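Local coordinates for variant surface glycoprotein MITAT 1.1 (Trypanosoma brucei brucei, PDB 5LY9) that forms the dense coat on the trypanosome surface and lets the parasite evade host immunity by expressing a series of antigenically distinct variants, at residues K313-L316 / D317-D320; G306-A309 / D310-K313; I42-A45 / E46-S50. All coordinates share one frame; numbering follows the deposited sequence.

This chain is the large N-terminal part of an A-type variant surface glycoprotein. Contacts 1 and 2 share K313 and follow each other along the chain. Contact 2 is a surface loop between helices 295-304 and 313-321, held by backbone turns and a bridging water. Contact 1 is the helix that this loop leads into. It is partly buried, with a salt bridge on its outer side and apolar packing on its inner side. Contact 3 lies buried in long helix 24-55, where charges are paired inside the dimer interface. Contacts 1 and 3 touch through V319 and K48. Both also hold the same N-acetylglucosamine, through D320 and K48.

Contact 1 of 3, residues K313-L316 / D317-D320; sequences KTYL and DMVD. With NAG (2-acetamido-2-deoxy-beta-D-glucopyranose), chain C; MAN (alpha-D-mannopyranose), chain B.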
# COMPACT_ATOMS: atom_id res chain seq x y z
N LYS A 313 34.09 -11.12 5.85
CA LYS A 313 33.74 -10.80 7.22
C LYS A 313 34.79 -9.98 7.96
O LYS A 313 34.42 -9.07 8.68
CB LYS A 313 33.35 -12.05 8.02
CG LYS A 313 33.01 -11.77 9.48
CD LYS A 313 32.34 -12.94 10.16
CE LYS A 313 32.16 -12.80 11.69
NZ LYS A 313 33.36 -12.32 12.47
N THR A 314 36.09 -10.32 7.84
CA THR A 314 37.14 -9.58 8.56
C THR A 314 37.18 -8.13 8.15
O THR A 314 37.32 -7.30 9.05
CB THR A 314 38.58 -10.19 8.45
OG1 THR A 314 38.93 -10.20 7.07
CG2 THR A 314 38.57 -11.58 8.93
N TYR A 315 36.86 -7.82 6.86
CA TYR A 315 36.79 -6.45 6.40
C TYR A 315 35.60 -5.67 7.02
O TYR A 315 35.74 -4.49 7.44
CB TYR A 315 36.77 -6.37 4.81
CG TYR A 315 38.04 -6.85 4.30
CD1 TYR A 315 39.14 -6.00 4.23
CD2 TYR A 315 38.24 -8.19 4.01
CE1 TYR A 315 40.37 -6.50 3.85
CE2 TYR A 315 39.50 -8.68 3.63
CZ TYR A 315 40.54 -7.80 3.55
OH TYR A 315 41.80 -8.20 3.17
N LEU A 316 34.45 -6.31 7.06
CA LEU A 316 33.25 -5.69 7.62
C LEU A 316 33.46 -5.49 9.15
O LEU A 316 33.00 -4.49 9.74
CB LEU A 316 32.04 -6.52 7.34
CG LEU A 316 31.68 -6.64 5.85
CD1 LEU A 316 30.55 -7.66 5.63
CD2 LEU A 316 31.35 -5.31 5.29
N ASP A 317 34.08 -6.47 9.78
CA ASP A 317 34.43 -6.36 11.22
C ASP A 317 35.36 -5.20 11.53
O ASP A 317 35.15 -4.47 12.51
CB ASP A 317 35.00 -7.67 11.75
CG ASP A 317 33.95 -8.77 11.88
OD1 ASP A 317 32.71 -8.54 11.86
OD2 ASP A 317 34.38 -9.92 12.00
N MET A 318 36.36 -5.00 10.68
CA MET A 318 37.26 -3.87 10.77
C MET A 318 36.52 -2.54 10.66
O MET A 318 36.73 -1.63 11.44
CB MET A 318 38.32 -4.04 9.67
CG MET A 318 39.40 -3.05 9.70
SD MET A 318 40.70 -3.62 8.54
CE MET A 318 39.91 -3.21 7.02
N VAL A 319 35.54 -2.46 9.76
CA VAL A 319 34.73 -1.25 9.66
C VAL A 319 33.92 -1.00 10.95
O VAL A 319 33.90 0.10 11.48
CB VAL A 319 33.81 -1.40 8.41
CG1 VAL A 319 32.73 -0.36 8.41
CG2 VAL A 319 34.66 -1.24 7.17
N ASP A 320 33.27 -2.05 11.42
CA ASP A 320 32.46 -1.99 12.66
C ASP A 320 33.23 -1.54 13.91
O ASP A 320 32.70 -0.78 14.71
CB ASP A 320 31.84 -3.35 12.96
CG ASP A 320 30.64 -3.67 12.07
OD1 ASP A 320 30.10 -2.75 11.39
OD2 ASP A 320 30.27 -4.88 12.04
C1 NAG C . 25.52 -4.95 9.24
C2 NAG C . 26.43 -3.85 9.69
C3 NAG C . 26.84 -3.96 11.16
C4 NAG C . 25.61 -4.17 12.05
C5 NAG C . 24.83 -5.34 11.46
C6 NAG C . 23.58 -5.73 12.22
C7 NAG C . 28.04 -2.66 8.32
C8 NAG C . 29.37 -2.70 7.66
N2 NAG C . 27.68 -3.77 8.92
O3 NAG C . 27.57 -2.80 11.61
O4 NAG C . 25.93 -4.26 13.48
O5 NAG C . 24.41 -5.02 10.10
O6 NAG C . 22.75 -4.60 12.27
O7 NAG C . 27.30 -1.71 8.26
C1 MAN B . 30.33 -6.28 17.01
C2 MAN B . 30.59 -6.86 18.38
C3 MAN B . 30.25 -5.77 19.38
C4 MAN B . 31.03 -4.49 19.10
C5 MAN B . 31.01 -4.02 17.63
C6 MAN B . 32.21 -3.14 17.27
O2 MAN B . 31.96 -7.33 18.49
O3 MAN B . 30.52 -6.36 20.66
O4 MAN B . 30.45 -3.45 19.87
O5 MAN B . 31.12 -5.13 16.77
O6 MAN B . 33.36 -3.90 16.77
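K313 and D317 meet one helical turn apart on the outer side of helix 313-321. The NZ atom of K313 lies 2.6 Å from OD2 of D317, on its syn lone pair, a hydrogen bond within a salt bridge. The lysine chain runs out nearly straight and then turns at its last torsion (chi4 -46°), which brings the amine to the syn side of OD2. K313 and T314 are exposed, and this is the loose side.

The other side is packed. V319 is buried, and its side chain rests on K48 and Y52 of helix 24-55 and on L65 of helix 62-114. Y315 and M318 lie alongside each other and point the same way. The methyl CE of M318 comes 4.0 Å from CD1 of Y315, oblique to the ring. The Y315 ring also meets F304. Backbone bonds such as D320 N to L316 O, 3.0 Å, hold the turns together.

D320 is buried at the glycan. Its OD1 accepts a short bond, 2.5 Å, from O3 of the N-acetylglucosamine. The methyl C8 of the same sugar lies 4.0 Å from CD2 of L316. One face of the helix thus offers both a carboxylate and a methyl to the sugar, a polar and an apolar grip that probably limits the movement of this sugar.

Contact 2 of 3, residues G306-A309 / D310-K313; sequences GLAA and DKTK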
# COMPACT_ATOMS: atom_id res chain seq x y z
N GLY A 306 39.96 -16.22 -1.08
CA GLY A 306 39.10 -17.36 -1.48
C GLY A 306 37.73 -16.82 -1.92
O GLY A 306 37.54 -15.61 -1.99
N LEU A 307 36.83 -17.71 -2.23
CA LEU A 307 35.49 -17.37 -2.70
C LEU A 307 34.39 -17.70 -1.71
O LEU A 307 33.22 -17.41 -1.96
CB LEU A 307 35.22 -18.03 -4.05
CG LEU A 307 36.13 -17.69 -5.25
CD1 LEU A 307 35.88 -18.55 -6.51
CD2 LEU A 307 36.07 -16.21 -5.57
N ALA A 308 34.72 -18.27 -0.56
CA ALA A 308 33.64 -18.55 0.39
C ALA A 308 33.03 -17.22 0.85
O ALA A 308 33.74 -16.21 1.01
CB ALA A 308 34.20 -19.29 1.57
N ALA A 309 31.72 -17.24 1.12
CA ALA A 309 31.02 -16.01 1.46
C ALA A 309 31.59 -15.34 2.67
O ALA A 309 31.58 -14.11 2.73
CB ALA A 309 29.52 -16.25 1.67
N ASP A 310 32.09 -16.10 3.64
CA ASP A 310 32.58 -15.48 4.88
C ASP A 310 33.94 -14.76 4.74
O ASP A 310 34.37 -14.15 5.71
CB ASP A 310 32.66 -16.49 6.03
CG ASP A 310 33.52 -17.65 5.77
OD1 ASP A 310 34.40 -17.68 4.87
OD2 ASP A 310 33.42 -18.64 6.58
N LYS A 311 34.53 -14.75 3.54
CA LYS A 311 35.81 -14.09 3.33
C LYS A 311 35.70 -12.55 3.42
O LYS A 311 36.73 -11.86 3.57
CB LYS A 311 36.44 -14.53 1.99
CG LYS A 311 36.77 -16.05 1.88
CD LYS A 311 37.83 -16.43 2.86
CE LYS A 311 38.39 -17.81 2.56
NZ LYS A 311 39.25 -18.20 3.69
N THR A 312 34.50 -12.00 3.29
CA THR A 312 34.34 -10.55 3.48
C THR A 312 34.26 -10.15 4.95
O THR A 312 34.44 -8.97 5.30
CB THR A 312 33.09 -10.05 2.76
OG1 THR A 312 31.97 -10.81 3.23
CG2 THR A 312 33.24 -10.14 1.22
N LYS A 313 34.09 -11.12 5.85
CA LYS A 313 33.74 -10.80 7.22
C LYS A 313 34.79 -9.98 7.96
O LYS A 313 34.42 -9.07 8.68
CB LYS A 313 33.35 -12.05 8.02
CG LYS A 313 33.01 -11.77 9.48
CD LYS A 313 32.34 -12.94 10.16
CE LYS A 313 32.16 -12.80 11.69
NZ LYS A 313 33.36 -12.32 12.47
O HOH W 1 30.94 -12.34 5.33
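K311 folds its aliphatic chain back over the A308 peptide and the G306 backbone. Its CG sits 3.2 Å from the carbonyl O of A308, and its CE reaches 4.1 Å from CA of G306. The chain bends at chi2 (-65°), and this bend turns it back along the earlier residues. CG also lies 4.1 Å from CB of A308, so the alanine methyl meets the lysine at its base. G306 has a positive phi, in a region of backbone angles largely reserved for glycine.

D310 comes to A308 from another direction. Its OD1 lies 3.7 Å from CB of A308, a van der Waals approach. CG of D310 stands between its own N and carbonyl carbon (chi1 59°), which turns the carboxylate back toward A308.

The backbone here makes a type I turn over A308-K311. K311 N donates to A308 O at 3.0 Å, from well above the carbonyl plane. A second turn of the same kind follows, closed by K313 N on D310 O. The two turns lead the chain from the loop after helix 295-304 into helix 313-321.

A water links the first turn to the second: it donates to A309 O and lies 2.8 Å from OG1 of T312, so it ties a turn carbonyl to the threonine hydroxyl. The same OG1 is hydrogen-bonded to a glycerol, probably from the crystallisation liquor. The side chains of K311 and T312 also rest on F304 of helix 295-304. L307 turns away from the turn, packs on L300 and E301 of that helix, and pairs through its backbone with L271.

Contact 3 of 3, residues I42-A45 / E46-S50; sequences IKAA and EYKVS. With NAG (2-acetamido-2-deoxy-beta-D-glucopyranose), chain C.
The Y47 ring is covered on one face by CD of K43, which lies 3.9 Å from CE2 of the ring. CA of A44 approaches the ring obliquely. The second flat group is the E46 carboxylate. NZ of K43 reaches its OE1 at 2.7 Å on the syn side, 21° out of the carboxylate plane, and forms a salt bridge. Two bends in the K43 chain (chi2 62°, chi3 68°) let it cross the ring and still meet the glutamate. The other oxygen, OE2, bonds OH of Y47 of the second subunit, and the reverse bond is also made. K43 NZ also bonds OD1 of N77 of the same chain. The charge pair is thus made within one chain, and the E46-Y47 bonds cross the dimer interface.

On the glycan side, NZ of K48 donates to O3 of the N-acetylglucosamine at 2.9 Å. CB of A45 lies 3.3 Å from O7 of that sugar.

This part of helix 24-55 is wedged between its neighbours. OG of S50 joins S50 N in donating to E46 O, at 2.7 Å. E46 and S50 pack on helix 62-114, A44 and Y47 on helix 343-367, and the second subunit closes over K43 and Y47.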
# COMPACT_ATOMS: atom_id res chain seq x y z
N ILE A 42 20.98 -1.65 4.57
CA ILE A 42 22.01 -1.73 3.52
C ILE A 42 22.57 -0.36 3.23
O ILE A 42 23.82 -0.24 3.00
CB ILE A 42 21.47 -2.44 2.26
CG1 ILE A 42 21.06 -3.88 2.59
CG2 ILE A 42 22.52 -2.59 1.19
CD1 ILE A 42 20.27 -4.49 1.48
N LYS A 43 21.75 0.66 3.26
CA LYS A 43 22.27 2.04 3.21
C LYS A 43 23.19 2.32 4.35
O LYS A 43 24.25 2.95 4.15
CB LYS A 43 21.14 3.07 3.14
CG LYS A 43 21.54 4.50 3.06
CD LYS A 43 22.37 4.92 1.85
CE LYS A 43 21.62 4.90 0.52
NZ LYS A 43 22.40 5.07 -0.76
N ALA A 44 22.82 1.89 5.57
CA ALA A 44 23.72 2.12 6.70
C ALA A 44 25.08 1.45 6.46
O ALA A 44 26.13 2.02 6.75
CB ALA A 44 23.10 1.65 7.98
N ALA A 45 25.08 0.26 5.89
CA ALA A 45 26.33 -0.42 5.61
C ALA A 45 27.16 0.32 4.56
O ALA A 45 28.40 0.46 4.72
CB ALA A 45 26.07 -1.85 5.19
N GLU A 46 26.51 0.83 3.50
CA GLU A 46 27.16 1.69 2.57
C GLU A 46 27.84 2.85 3.28
O GLU A 46 29.01 3.15 3.04
CB GLU A 46 26.16 2.19 1.51
CG GLU A 46 26.79 3.13 0.50
CD GLU A 46 25.83 3.89 -0.36
OE1 GLU A 46 24.63 3.65 -0.35
OE2 GLU A 46 26.30 4.78 -1.12
N TYR A 47 27.09 3.48 4.18
CA TYR A 47 27.62 4.64 4.90
C TYR A 47 28.84 4.27 5.77
O TYR A 47 29.83 4.97 5.80
CB TYR A 47 26.56 5.31 5.74
CG TYR A 47 25.66 6.30 5.06
CD1 TYR A 47 26.16 7.29 4.25
CD2 TYR A 47 24.31 6.35 5.35
CE1 TYR A 47 25.33 8.22 3.61
CE2 TYR A 47 23.49 7.30 4.74
CZ TYR A 47 24.01 8.24 3.88
OH TYR A 47 23.23 9.25 3.35
N LYS A 48 28.76 3.15 6.47
CA LYS A 48 29.84 2.74 7.39
C LYS A 48 31.10 2.53 6.62
O LYS A 48 32.16 3.00 7.01
CB LYS A 48 29.48 1.51 8.23
CG LYS A 48 28.35 1.84 9.17
CD LYS A 48 28.06 0.79 10.20
CE LYS A 48 26.60 0.68 10.53
NZ LYS A 48 26.39 -0.17 11.72
N VAL A 49 31.02 1.77 5.52
CA VAL A 49 32.25 1.53 4.71
C VAL A 49 32.75 2.84 4.14
O VAL A 49 33.95 3.11 4.15
CB VAL A 49 32.06 0.44 3.63
CG1 VAL A 49 33.39 0.15 3.00
CG2 VAL A 49 31.48 -0.86 4.23
N SER A 50 31.84 3.71 3.68
CA SER A 50 32.22 5.02 3.15
C SER A 50 32.95 5.90 4.16
O SER A 50 33.93 6.58 3.84
CB SER A 50 31.03 5.81 2.65
OG SER A 50 30.28 5.12 1.63
C1 NAG C . 25.52 -4.95 9.24
C2 NAG C . 26.43 -3.85 9.69
C3 NAG C . 26.84 -3.96 11.16
C4 NAG C . 25.61 -4.17 12.05
C5 NAG C . 24.83 -5.34 11.46
C6 NAG C . 23.58 -5.73 12.22
C7 NAG C . 28.04 -2.66 8.32
C8 NAG C . 29.37 -2.70 7.66
N2 NAG C . 27.68 -3.77 8.92
O3 NAG C . 27.57 -2.80 11.61
O4 NAG C . 25.93 -4.26 13.48
O5 NAG C . 24.41 -5.02 10.10
O6 NAG C . 22.75 -4.60 12.27
O7 NAG C . 27.30 -1.71 8.26